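Local atomic coordinates of protein F2 like fibronectin-binding protein (Streptococcus pneumoniae, PDB entry 5A0N), a protein that probably acts as a surface adhesin of this Gram-positive pathogen, its thioester domain attaching the bacterium covalently to host molecules through an internal thioester. Residues A[145-148]-A[149-153]; A[166-169]-A[170-174]. All coordinates share one frame; numbering follows the deposited sequence.

Contact 1: residues A[145-148]-A[149-153]; sequences YEIW and RYTDG
Glu146 and Arg149 run side by side and pair at their ends: Arg149 NH1 gives a salt-bridging hydrogen bond to Glu146 OE2 (2.9 Å, 154° at the hydrogen). The carboxylate oxygen lies close to the guanidinium plane and is met on its syn side, somewhat out of the carboxylate plane, while the two flat groups stand 75° apart. Arg149 leaves the helix with CG anti to the backbone N (chi1 175°) and stays extended as far as NE, whereas Glu146 bends at CG to bring its carboxylate against Arg149 CD. Glu146 OE2 is gripped further by Arg180 NE of helix 170-182 and by a water 2.7 Å from it that also bonds Tyr150 OH. Arg149 CG lies over the centre of the Tyr150 ring, and that hydroxyl sits above one guanidinium face, toward its rim.

Both segments lie on the last two turns or so of helix 132-152, within the helical insertion domain of pilus-presented adhesins. Thr151 N donates to Ile147 O and Asp152 N to Trp148 O, both i to i+4 bonds of 2.9 Å; Gly153, with positive phi, leaves the helical path.

Around Trp148 and Thr151 polar and nonpolar contacts mix. Thr151 OG1 reaches the Trp148 edge near the ring plane, 3.4 Å from Trp148 CD1, and donates to Asp152 OD2 at 2.7 Å from above the carboxylate plane. Asp152 OD2 also accepts from Asn59 N. Thr151 CG2 meets Ile147 CG2 at 4.1 Å, and Ile147 turns onward to Phe109 and Leu112 of helix 105-118.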
loop_
_atom_site.group_PDB
_atom_site.type_symbol
_atom_site.label_atom_id
_atom_site.label_comp_id
_atom_site.label_asym_id
_atom_site.label_seq_id
_atom_site.Cartn_x
_atom_site.Cartn_y
_atom_site.Cartn_z
ATOM N N TYR A 145 0.113 -6.095 4.927
ATOM C CA TYR A 145 -0.663 -7.213 5.464
ATOM C C TYR A 145 -1.712 -6.720 6.451
ATOM O O TYR A 145 -2.839 -7.257 6.454
ATOM C CB TYR A 145 0.206 -8.332 6.052
ATOM C CG TYR A 145 0.765 -9.211 4.960
ATOM C CD1 TYR A 145 -0.059 -10.125 4.308
ATOM C CD2 TYR A 145 2.092 -9.103 4.540
ATOM C CE1 TYR A 145 0.422 -10.900 3.246
ATOM C CE2 TYR A 145 2.568 -9.874 3.482
ATOM C CZ TYR A 145 1.729 -10.758 2.839
ATOM O OH TYR A 145 2.155 -11.502 1.774
ATOM N N GLU A 146 -1.403 -5.711 7.264
ATOM C CA GLU A 146 -2.407 -5.220 8.185
ATOM C C GLU A 146 -3.506 -4.439 7.475
ATOM O O GLU A 146 -4.669 -4.525 7.885
ATOM C CB GLU A 146 -1.780 -4.455 9.337
ATOM C CG GLU A 146 -2.654 -4.431 10.606
ATOM C CD GLU A 146 -2.819 -5.763 11.317
ATOM O OE1 GLU A 146 -2.443 -6.813 10.746
ATOM O OE2 GLU A 146 -3.321 -5.759 12.461
ATOM N N ILE A 147 -3.184 -3.753 6.374
ATOM C CA ILE A 147 -4.240 -3.174 5.558
ATOM C C ILE A 147 -5.193 -4.257 5.079
ATOM O O ILE A 147 -6.423 -4.083 5.146
ATOM C CB ILE A 147 -3.649 -2.320 4.419
ATOM C CG1 ILE A 147 -3.083 -1.042 5.033
ATOM C CG2 ILE A 147 -4.650 -2.051 3.299
ATOM C CD1 ILE A 147 -2.264 -0.179 4.079
ATOM N N TRP A 148 -4.643 -5.377 4.611
ATOM C CA TRP A 148 -5.444 -6.500 4.122
ATOM C C TRP A 148 -6.235 -7.207 5.224
ATOM O O TRP A 148 -7.259 -7.827 4.934
ATOM C CB TRP A 148 -4.554 -7.523 3.397
ATOM C CG TRP A 148 -4.080 -7.079 2.074
ATOM C CD1 TRP A 148 -4.691 -6.234 1.220
ATOM C CD2 TRP A 148 -2.874 -7.523 1.416
ATOM N NE1 TRP A 148 -3.959 -6.137 0.039
ATOM C CE2 TRP A 148 -2.820 -6.904 0.159
ATOM C CE3 TRP A 148 -1.829 -8.365 1.788
ATOM C CZ2 TRP A 148 -1.769 -7.123 -0.744
ATOM C CZ3 TRP A 148 -0.782 -8.532 0.933
ATOM C CH2 TRP A 148 -0.755 -7.928 -0.326
ATOM N N ARG A 149 -5.814 -7.093 6.475
ATOM C CA ARG A 149 -6.653 -7.579 7.581
ATOM C C ARG A 149 -8.016 -6.918 7.500
ATOM O O ARG A 149 -9.036 -7.575 7.703
ATOM C CB ARG A 149 -5.989 -7.255 8.919
ATOM C CG ARG A 149 -6.847 -7.609 10.127
ATOM C CD ARG A 149 -6.136 -7.317 11.422
ATOM N NE ARG A 149 -6.975 -7.598 12.569
ATOM C CZ ARG A 149 -6.632 -7.319 13.818
ATOM N NH1 ARG A 149 -5.441 -6.856 14.098
ATOM N NH2 ARG A 149 -7.477 -7.569 14.814
ATOM N N TYR A 150 -8.018 -5.630 7.185
ATOM C CA TYR A 150 -9.245 -4.838 7.141
ATOM C C TYR A 150 -9.936 -4.777 5.796
ATOM O O TYR A 150 -11.157 -4.645 5.763
ATOM C CB TYR A 150 -8.960 -3.453 7.736
ATOM C CG TYR A 150 -8.429 -3.548 9.149
ATOM C CD1 TYR A 150 -9.249 -3.996 10.167
ATOM C CD2 TYR A 150 -7.123 -3.216 9.469
ATOM C CE1 TYR A 150 -8.782 -4.109 11.445
ATOM C CE2 TYR A 150 -6.630 -3.322 10.749
ATOM C CZ TYR A 150 -7.453 -3.781 11.747
ATOM O OH TYR A 150 -7.005 -3.910 13.057
ATOM N N THR A 151 -9.208 -4.880 4.663
ATOM C CA THR A 151 -9.867 -4.900 3.380
ATOM C C THR A 151 -10.435 -6.272 3.050
ATOM O O THR A 151 -11.422 -6.367 2.331
ATOM C CB THR A 151 -8.960 -4.439 2.230
ATOM O OG1 THR A 151 -7.830 -5.310 2.159
ATOM C CG2 THR A 151 -8.489 -3.010 2.417
ATOM N N ASP A 152 -9.781 -7.322 3.549
ATOM C CA ASP A 152 -10.015 -8.682 3.078
ATOM C C ASP A 152 -10.088 -9.755 4.179
ATOM O O ASP A 152 -10.204 -10.945 3.887
ATOM C CB ASP A 152 -8.946 -9.084 2.024
ATOM C CG ASP A 152 -9.117 -8.339 0.744
ATOM O OD1 ASP A 152 -10.048 -8.711 -0.006
ATOM O OD2 ASP A 152 -8.362 -7.390 0.485
ATOM N N GLY A 153 -9.975 -9.350 5.435
ATOM C CA GLY A 153 -9.984 -10.310 6.532
ATOM C C GLY A 153 -8.706 -11.120 6.674
ATOM O O GLY A 153 -8.701 -12.132 7.347
HETATM O O HOH W 1 -4.445 -3.544 13.488
#

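Contact 2: residues A[166-169]-A[170-174]; sequences EKFS and PQQKK
Gln172 reaches back across the first turn of its helix to Ser169 and Phe168. Its CB lies 3.5 Å from both the carbonyl oxygen and the hydroxyl OG of Ser169. Gln172 CG passes 3.3 Å from Ser169 OG, and the chain stays extended to CD. OE1 then accepts from Ser169 N at 2.9 Å with a nearly straight 164° at the hydrogen; the donor sits in the amide plane on a lone pair. The same OE1 takes a hydrogen bond from a water that also donates to Lys167 O, and it lies against Phe168 CA and near Phe168 CD1, with the ring and amide planes 62° apart. At the other branch, NE2 bonds to Gln141 OE1 and Tyr138 O of helix 132-152, so both ends of this buried amide are held and its rotation is fixed.

Ser169 answers in the reverse direction. Its OG, tucked over the backbone and flanked by its N and carbonyl carbon (chi1 68°), accepts from Gln172 N at 3.0 Å, and another water joins it to Gln171 OE1. Ser169 O receives Lys173 N almost head-on to the carbonyl, the first i to i+4 bond of the helix.

The extended Lys173 chain runs past the CB and carbonyl oxygen of Phe168, with Lys173 CG 3.8 Å from Phe168 CB, and its NZ reaches Glu166 O through a water. Phe168 itself packs on Val142. The reciprocal bonds between Ser169 and Gln172, each side chain serving the other's backbone N-H, form a capping box, with Ser169 as N-cap and Pro170 opening helix 170-182.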
loop_
_atom_site.group_PDB
_atom_site.type_symbol
_atom_site.label_atom_id
_atom_site.label_comp_id
_atom_site.label_asym_id
_atom_site.label_seq_id
_atom_site.Cartn_x
_atom_site.Cartn_y
_atom_site.Cartn_z
ATOM N N GLU A 166 5.265 -17.010 8.906
ATOM C CA GLU A 166 6.539 -17.692 9.066
ATOM C C GLU A 166 7.611 -17.115 8.123
ATOM O O GLU A 166 8.797 -17.350 8.314
ATOM C CB GLU A 166 6.399 -19.207 8.859
ATOM C CG GLU A 166 6.090 -19.612 7.419
ATOM C CD GLU A 166 5.747 -21.099 7.262
ATOM O OE1 GLU A 166 5.611 -21.805 8.287
ATOM O OE2 GLU A 166 5.610 -21.556 6.101
ATOM N N LYS A 167 7.196 -16.362 7.108
ATOM C CA LYS A 167 8.137 -15.694 6.214
ATOM C C LYS A 167 8.622 -14.357 6.764
ATOM O O LYS A 167 9.581 -13.792 6.261
ATOM C CB LYS A 167 7.517 -15.473 4.835
ATOM C CG LYS A 167 7.150 -16.735 4.084
ATOM C CD LYS A 167 6.505 -16.328 2.758
ATOM C CE LYS A 167 6.486 -17.435 1.721
ATOM N NZ LYS A 167 5.601 -18.551 2.124
ATOM N N PHE A 168 7.937 -13.835 7.780
ATOM C CA PHE A 168 8.317 -12.554 8.347
ATOM C C PHE A 168 9.650 -12.680 9.095
ATOM O O PHE A 168 9.916 -13.688 9.758
ATOM C CB PHE A 168 7.269 -12.038 9.347
ATOM C CG PHE A 168 6.003 -11.475 8.742
ATOM C CD1 PHE A 168 5.915 -11.062 7.418
ATOM C CD2 PHE A 168 4.909 -11.296 9.527
ATOM C CE1 PHE A 168 4.729 -10.546 6.919
ATOM C CE2 PHE A 168 3.746 -10.766 9.037
ATOM C CZ PHE A 168 3.644 -10.373 7.742
ATOM N N SER A 169 10.459 -11.640 9.014
ATOM C CA SER A 169 11.680 -11.554 9.815
ATOM C C SER A 169 11.301 -11.322 11.282
ATOM O O SER A 169 10.176 -10.890 11.593
ATOM C CB SER A 169 12.573 -10.417 9.322
ATOM O OG SER A 169 11.954 -9.169 9.594
ATOM N N PRO A 170 12.236 -11.564 12.202
ATOM C CA PRO A 170 11.943 -11.251 13.598
ATOM C C PRO A 170 11.554 -9.775 13.799
ATOM O O PRO A 170 10.683 -9.462 14.613
ATOM C CB PRO A 170 13.278 -11.566 14.305
ATOM C CG PRO A 170 13.933 -12.585 13.435
ATOM C CD PRO A 170 13.556 -12.217 12.034
ATOM N N GLN A 171 12.212 -8.871 13.082
ATOM C CA GLN A 171 11.913 -7.433 13.194
ATOM C C GLN A 171 10.510 -7.145 12.675
ATOM O O GLN A 171 9.775 -6.331 13.264
ATOM C CB GLN A 171 12.917 -6.607 12.393
ATOM C CG GLN A 171 14.329 -6.722 12.898
ATOM C CD GLN A 171 15.092 -7.949 12.405
ATOM O OE1 GLN A 171 14.659 -8.695 11.537
ATOM N NE2 GLN A 171 16.272 -8.130 12.970
ATOM N N GLN A 172 10.107 -7.799 11.584
ATOM C CA GLN A 172 8.715 -7.650 11.105
ATOM C C GLN A 172 7.689 -8.112 12.124
ATOM O O GLN A 172 6.644 -7.472 12.273
ATOM C CB GLN A 172 8.518 -8.399 9.795
ATOM C CG GLN A 172 9.145 -7.691 8.601
ATOM C CD GLN A 172 8.928 -8.443 7.319
ATOM O OE1 GLN A 172 9.274 -9.620 7.238
ATOM N NE2 GLN A 172 8.385 -7.782 6.323
ATOM N N LYS A 173 7.959 -9.246 12.755
ATOM C CA LYS A 173 7.040 -9.766 13.759
ATOM C C LYS A 173 6.876 -8.761 14.911
ATOM O O LYS A 173 5.768 -8.499 15.383
ATOM C CB LYS A 173 7.488 -11.126 14.257
ATOM C CG LYS A 173 7.417 -12.193 13.173
ATOM C CD LYS A 173 7.997 -13.507 13.647
ATOM C CE LYS A 173 8.017 -14.553 12.550
ATOM N NZ LYS A 173 8.721 -15.766 12.992
ATOM N N LYS A 174 7.988 -8.169 15.361
ATOM C CA LYS A 174 7.939 -7.150 16.409
ATOM C C LYS A 174 7.149 -5.941 15.921
ATOM O O LYS A 174 6.298 -5.409 16.642
ATOM C CB LYS A 174 9.337 -6.738 16.847
ATOM C CG LYS A 174 10.157 -7.870 17.437
ATOM C CD LYS A 174 11.551 -7.411 17.844
ATOM C CE LYS A 174 12.287 -8.560 18.521
ATOM N NZ LYS A 174 13.744 -8.312 18.652
HETATM O O HOH W 2 9.481 -17.679 11.051
HETATM O O HOH W 3 10.002 -11.253 5.043
HETATM O O HOH W 4 13.766 -7.281 8.775
#

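In the fold
From the N terminus, the chain first reaches contact 1, near the C-terminal end of helix 132-152, and then, beyond the short helix 162-165, contact 2, where helix 170-182 begins. The two follow in series, neither nested nor crossed. Each spans adjoining residues: contact 2 leads the loop after helix 162-165 into helix 170-182; being local, neither closes a long loop. Their centres are about 17 Å apart, yet they touch where Tyr145 CD2 meets Phe168 CZ at 3.8 Å. Helices 132-152 and 170-182 pack together within the helical insertion domain, and contact 1 also borders helix 105-118 and strand 55-56, whereas Gln171 and Gln172 meet Trp128 of helix 123-128.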